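P-nitrophenyl phosphatase (Pho2) (PDB 3QGM) is probably a phosphatase of the haloacid dehalogenase (HAD) superfamily that works with a bound metal ion, calcium in this crystal. Local coordinates at residues 212-224 against 241-253. Residues are numbered along the deposited sequence; the frame is centred on the assembly and turned at random. Where two conformers were deposited one is given.
With CA (calcium ion), chain E.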
# COMPACT_ATOMS: atom_id res chain seq x y z
N ASP A 212 -8.21 1.77 -25.02
CA ASP A 212 -6.96 1.10 -25.33
C ASP A 212 -6.60 0.03 -24.33
O ASP A 212 -5.61 -0.62 -24.54
CB ASP A 212 -5.78 2.10 -25.49
CG ASP A 212 -5.35 2.73 -24.16
OD1 ASP A 212 -6.19 2.93 -23.27
OD2 ASP A 212 -4.16 3.07 -24.04
N GLN A 213 -7.39 -0.13 -23.27
CA GLN A 213 -7.16 -1.13 -22.21
C GLN A 213 -8.35 -2.07 -21.99
O GLN A 213 -9.48 -1.65 -21.67
CB GLN A 213 -6.82 -0.44 -20.89
CG GLN A 213 -5.52 0.33 -20.92
CD GLN A 213 -5.12 0.85 -19.54
OE1 GLN A 213 -4.22 0.34 -18.91
NE2 GLN A 213 -5.78 1.90 -19.09
N ILE A 214 -8.07 -3.37 -22.10
CA ILE A 214 -9.11 -4.39 -21.93
C ILE A 214 -9.65 -4.38 -20.54
O ILE A 214 -10.87 -4.35 -20.32
CB ILE A 214 -8.56 -5.74 -22.21
CG1 ILE A 214 -8.01 -5.76 -23.64
CG2 ILE A 214 -9.65 -6.87 -21.89
CD1 ILE A 214 -8.75 -6.61 -24.60
N ASP A 215 -8.76 -4.36 -19.56
CA ASP A 215 -9.14 -4.36 -18.15
C ASP A 215 -9.68 -3.05 -17.63
O ASP A 215 -10.13 -2.98 -16.51
CB ASP A 215 -7.95 -4.73 -17.27
CG ASP A 215 -6.83 -3.74 -17.36
OD1 ASP A 215 -6.21 -3.49 -16.33
OD2 ASP A 215 -6.55 -3.24 -18.46
N VAL A 216 -9.63 -1.99 -18.42
CA VAL A 216 -10.22 -0.74 -18.00
C VAL A 216 -11.44 -0.43 -18.88
O VAL A 216 -12.59 -0.38 -18.42
CB VAL A 216 -9.15 0.37 -18.06
CG1 VAL A 216 -9.74 1.74 -17.78
CG2 VAL A 216 -7.98 0.02 -17.03
N ASP A 217 -11.16 -0.25 -20.16
CA ASP A 217 -12.17 0.25 -21.08
C ASP A 217 -13.16 -0.83 -21.50
O ASP A 217 -14.36 -0.60 -21.49
CB ASP A 217 -11.47 0.84 -22.29
CG ASP A 217 -10.52 1.94 -21.88
OD1 ASP A 217 -11.07 2.95 -21.40
OD2 ASP A 217 -9.26 1.73 -21.93
N VAL A 218 -12.65 -2.00 -21.85
CA VAL A 218 -13.55 -3.12 -22.19
C VAL A 218 -14.34 -3.58 -20.98
O VAL A 218 -15.55 -3.80 -21.09
CB VAL A 218 -12.86 -4.27 -22.88
CG1 VAL A 218 -13.89 -5.35 -23.24
CG2 VAL A 218 -12.20 -3.74 -24.13
N ALA A 219 -13.71 -3.63 -19.80
CA ALA A 219 -14.45 -4.02 -18.58
C ALA A 219 -15.56 -3.02 -18.29
O ALA A 219 -16.67 -3.39 -17.86
CB ALA A 219 -13.52 -4.11 -17.35
N ALA A 220 -15.25 -1.75 -18.52
CA ALA A 220 -16.19 -0.69 -18.25
C ALA A 220 -17.46 -0.87 -19.13
O ALA A 220 -18.59 -0.78 -18.64
CB ALA A 220 -15.53 0.68 -18.48
N GLY A 221 -17.26 -1.18 -20.41
CA GLY A 221 -18.35 -1.40 -21.34
C GLY A 221 -19.23 -2.62 -21.03
O GLY A 221 -20.46 -2.55 -21.12
N LYS A 222 -18.62 -3.73 -20.65
CA LYS A 222 -19.40 -4.91 -20.29
C LYS A 222 -20.32 -4.63 -19.10
O LYS A 222 -21.47 -5.08 -19.07
CB LYS A 222 -18.48 -6.07 -19.96
CG LYS A 222 -17.55 -6.45 -21.08
CD LYS A 222 -18.00 -7.67 -21.78
CE LYS A 222 -17.06 -8.05 -22.91
NZ LYS A 222 -17.86 -8.79 -23.95
N ALA A 223 -19.82 -3.85 -18.15
CA ALA A 223 -20.55 -3.63 -16.92
C ALA A 223 -21.83 -2.81 -17.13
O ALA A 223 -22.81 -3.04 -16.42
CB ALA A 223 -19.64 -2.98 -15.88
N ILE A 224 -21.84 -1.90 -18.11
CA ILE A 224 -23.08 -1.14 -18.40
C ILE A 224 -23.86 -1.75 -19.58
O ILE A 224 -24.91 -1.24 -19.97
CB ILE A 224 -22.85 0.42 -18.58
CG1 ILE A 224 -21.64 0.77 -19.42
CG2 ILE A 224 -22.59 1.10 -17.24
CD1 ILE A 224 -21.63 0.22 -20.71
N LEU A 241 -2.13 -8.27 -27.91
CA LEU A 241 -3.60 -8.38 -27.84
C LEU A 241 -4.03 -9.74 -27.27
O LEU A 241 -4.80 -9.80 -26.29
CB LEU A 241 -4.22 -8.14 -29.23
CG LEU A 241 -5.72 -8.40 -29.34
CD1 LEU A 241 -6.52 -7.52 -28.36
CD2 LEU A 241 -6.20 -8.22 -30.78
N ASP A 242 -3.52 -10.82 -27.84
CA ASP A 242 -3.88 -12.19 -27.36
C ASP A 242 -3.56 -12.33 -25.88
O ASP A 242 -4.35 -12.85 -25.10
CB ASP A 242 -3.15 -13.27 -28.15
CG ASP A 242 -3.47 -13.23 -29.63
OD1 ASP A 242 -4.66 -13.28 -30.00
OD2 ASP A 242 -2.50 -13.20 -30.44
N GLN A 243 -2.41 -11.80 -25.52
CA GLN A 243 -1.91 -11.89 -24.16
C GLN A 243 -2.83 -11.11 -23.20
O GLN A 243 -3.14 -11.58 -22.10
CB GLN A 243 -0.51 -11.31 -24.11
CG GLN A 243 0.55 -11.97 -25.03
CD GLN A 243 0.12 -12.32 -26.47
OE1 GLN A 243 -0.32 -11.46 -27.24
NE2 GLN A 243 0.33 -13.59 -26.86
N MSE A 244 -3.27 -9.92 -23.62
CA MSE A 244 -4.16 -9.10 -22.82
C MSE A 244 -5.55 -9.74 -22.68
O MSE A 244 -6.15 -9.73 -21.59
CB MSE A 244 -4.27 -7.73 -23.46
CG MSE A 244 -3.00 -6.86 -23.35
SE MSE A 244 -2.36 -6.66 -21.50
CE MSE A 244 -0.89 -5.42 -21.87
N ILE A 245 -6.07 -10.29 -23.78
CA ILE A 245 -7.34 -11.04 -23.73
C ILE A 245 -7.24 -12.17 -22.67
O ILE A 245 -8.12 -12.29 -21.79
CB ILE A 245 -7.73 -11.56 -25.16
CG1 ILE A 245 -8.22 -10.39 -26.02
CG2 ILE A 245 -8.80 -12.68 -25.07
CD1 ILE A 245 -8.23 -10.65 -27.52
N GLU A 246 -6.16 -12.95 -22.72
CA GLU A 246 -5.97 -14.07 -21.76
C GLU A 246 -5.78 -13.52 -20.36
O GLU A 246 -6.46 -13.95 -19.44
CB GLU A 246 -4.74 -14.93 -22.12
CG GLU A 246 -5.03 -16.25 -22.84
CD GLU A 246 -5.65 -17.33 -21.92
OE1 GLU A 246 -6.24 -18.29 -22.47
OE2 GLU A 246 -5.56 -17.23 -20.66
N ARG A 247 -4.87 -12.57 -20.22
CA ARG A 247 -4.60 -11.91 -18.95
C ARG A 247 -5.89 -11.43 -18.24
O ARG A 247 -6.11 -11.71 -17.06
CB ARG A 247 -3.67 -10.73 -19.23
CG ARG A 247 -3.34 -9.81 -18.06
CD ARG A 247 -2.10 -10.24 -17.32
NE ARG A 247 -0.92 -10.37 -18.17
CZ ARG A 247 -0.20 -9.34 -18.65
NH1 ARG A 247 0.87 -9.58 -19.40
NH2 ARG A 247 -0.56 -8.09 -18.38
N HIS A 248 -6.76 -10.73 -18.97
CA HIS A 248 -7.88 -10.10 -18.31
C HIS A 248 -9.19 -10.91 -18.39
O HIS A 248 -10.14 -10.61 -17.67
CB HIS A 248 -8.00 -8.67 -18.81
CG HIS A 248 -6.74 -7.88 -18.65
ND1 HIS A 248 -6.19 -7.59 -17.41
CD2 HIS A 248 -5.91 -7.32 -19.57
CE1 HIS A 248 -5.09 -6.88 -17.58
NE2 HIS A 248 -4.89 -6.70 -18.87
N GLY A 249 -9.21 -11.96 -19.22
CA GLY A 249 -10.39 -12.80 -19.37
C GLY A 249 -11.60 -12.06 -19.93
O GLY A 249 -12.75 -12.39 -19.59
N LEU A 250 -11.33 -11.05 -20.77
CA LEU A 250 -12.34 -10.28 -21.49
C LEU A 250 -11.95 -10.14 -22.97
O LEU A 250 -10.76 -10.08 -23.32
CB LEU A 250 -12.46 -8.88 -20.90
CG LEU A 250 -12.96 -8.73 -19.47
CD1 LEU A 250 -12.93 -7.28 -19.12
CD2 LEU A 250 -14.37 -9.28 -19.31
N LYS A 251 -12.96 -10.08 -23.83
CA LYS A 251 -12.79 -9.82 -25.25
C LYS A 251 -13.61 -8.62 -25.60
O LYS A 251 -14.78 -8.53 -25.18
CB LYS A 251 -13.33 -10.98 -26.10
CG LYS A 251 -12.41 -12.18 -26.24
CD LYS A 251 -12.65 -12.90 -27.57
CE LYS A 251 -14.13 -13.18 -27.83
NZ LYS A 251 -14.54 -12.72 -29.20
N PRO A 252 -13.04 -7.71 -26.42
CA PRO A 252 -13.84 -6.62 -26.98
C PRO A 252 -14.76 -7.15 -28.09
O PRO A 252 -14.48 -8.18 -28.65
CB PRO A 252 -12.78 -5.67 -27.55
CG PRO A 252 -11.65 -6.58 -27.98
CD PRO A 252 -11.68 -7.76 -27.00
N ASP A 253 -15.85 -6.46 -28.37
CA ASP A 253 -16.68 -6.77 -29.53
C ASP A 253 -15.96 -6.49 -30.87
O ASP A 253 -16.18 -7.21 -31.85
CB ASP A 253 -18.00 -6.01 -29.45
CG ASP A 253 -18.81 -6.39 -28.23
OD1 ASP A 253 -18.97 -7.60 -27.98
OD2 ASP A 253 -19.25 -5.51 -27.50
CA CA E . -6.50 4.78 -21.99
O HOH W 1 -4.13 4.29 -21.73
O HOH W 2 -7.57 3.51 -20.64
O HOH W 3 -18.41 -6.03 -24.89
O HOH W 4 -6.03 6.06 -20.08
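The H248 imidazole is sandwiched between D215 on one face and R247 on the other. D215 CB makes a CH-pi contact over the face, 3.5 Å from the centroid of the H248 ring. The D215 carboxylate stacks on the same ring, its plane tilted only 12° from it. D215 CG lies between the backbone N and carbonyl carbon (chi1 63°), which turns the carboxylate over the CE1-NE2 side. R247 CG covers the opposite face over its centre, and I214 CB approaches the ring obliquely. Were H248 replaced by an alanine, the space between D215 and R247 would probably open and the D215 carboxylate would lose the ring it stacks on.

Beside this stack, I214 forms the apolar centre. I214 CG2 meets L250 CB at 3.6 Å, and the two side chains run past each other in opposite directions. Its CD1 reaches P252 CD and I245 CG1. L250 CD1 lies 3.7 Å from A219 CB, and V218 CG2 packs on P252 CB at 4.0 Å. At the outer end, one water bridges K222 NZ and D253 OD2; D253 OD2 also accepts from T228 N.

D212 OD1 binds the calcium ion at 2.3 Å, alongside D14 OD2, the backbone O of D16 and three waters. D217 OD2 accepts from Q213 N and from a calcium-bound water, while K187 pairs with D217 OD1. Helices 214-224 and 241-248 cross at -62°. I214 and V218 also touch strand 227-231, which follows helix 214-224 in the HAD-type core's parallel sheet; residues 249-253 lead to edge strand 254-256. A220 and I224 meet helix 190-200.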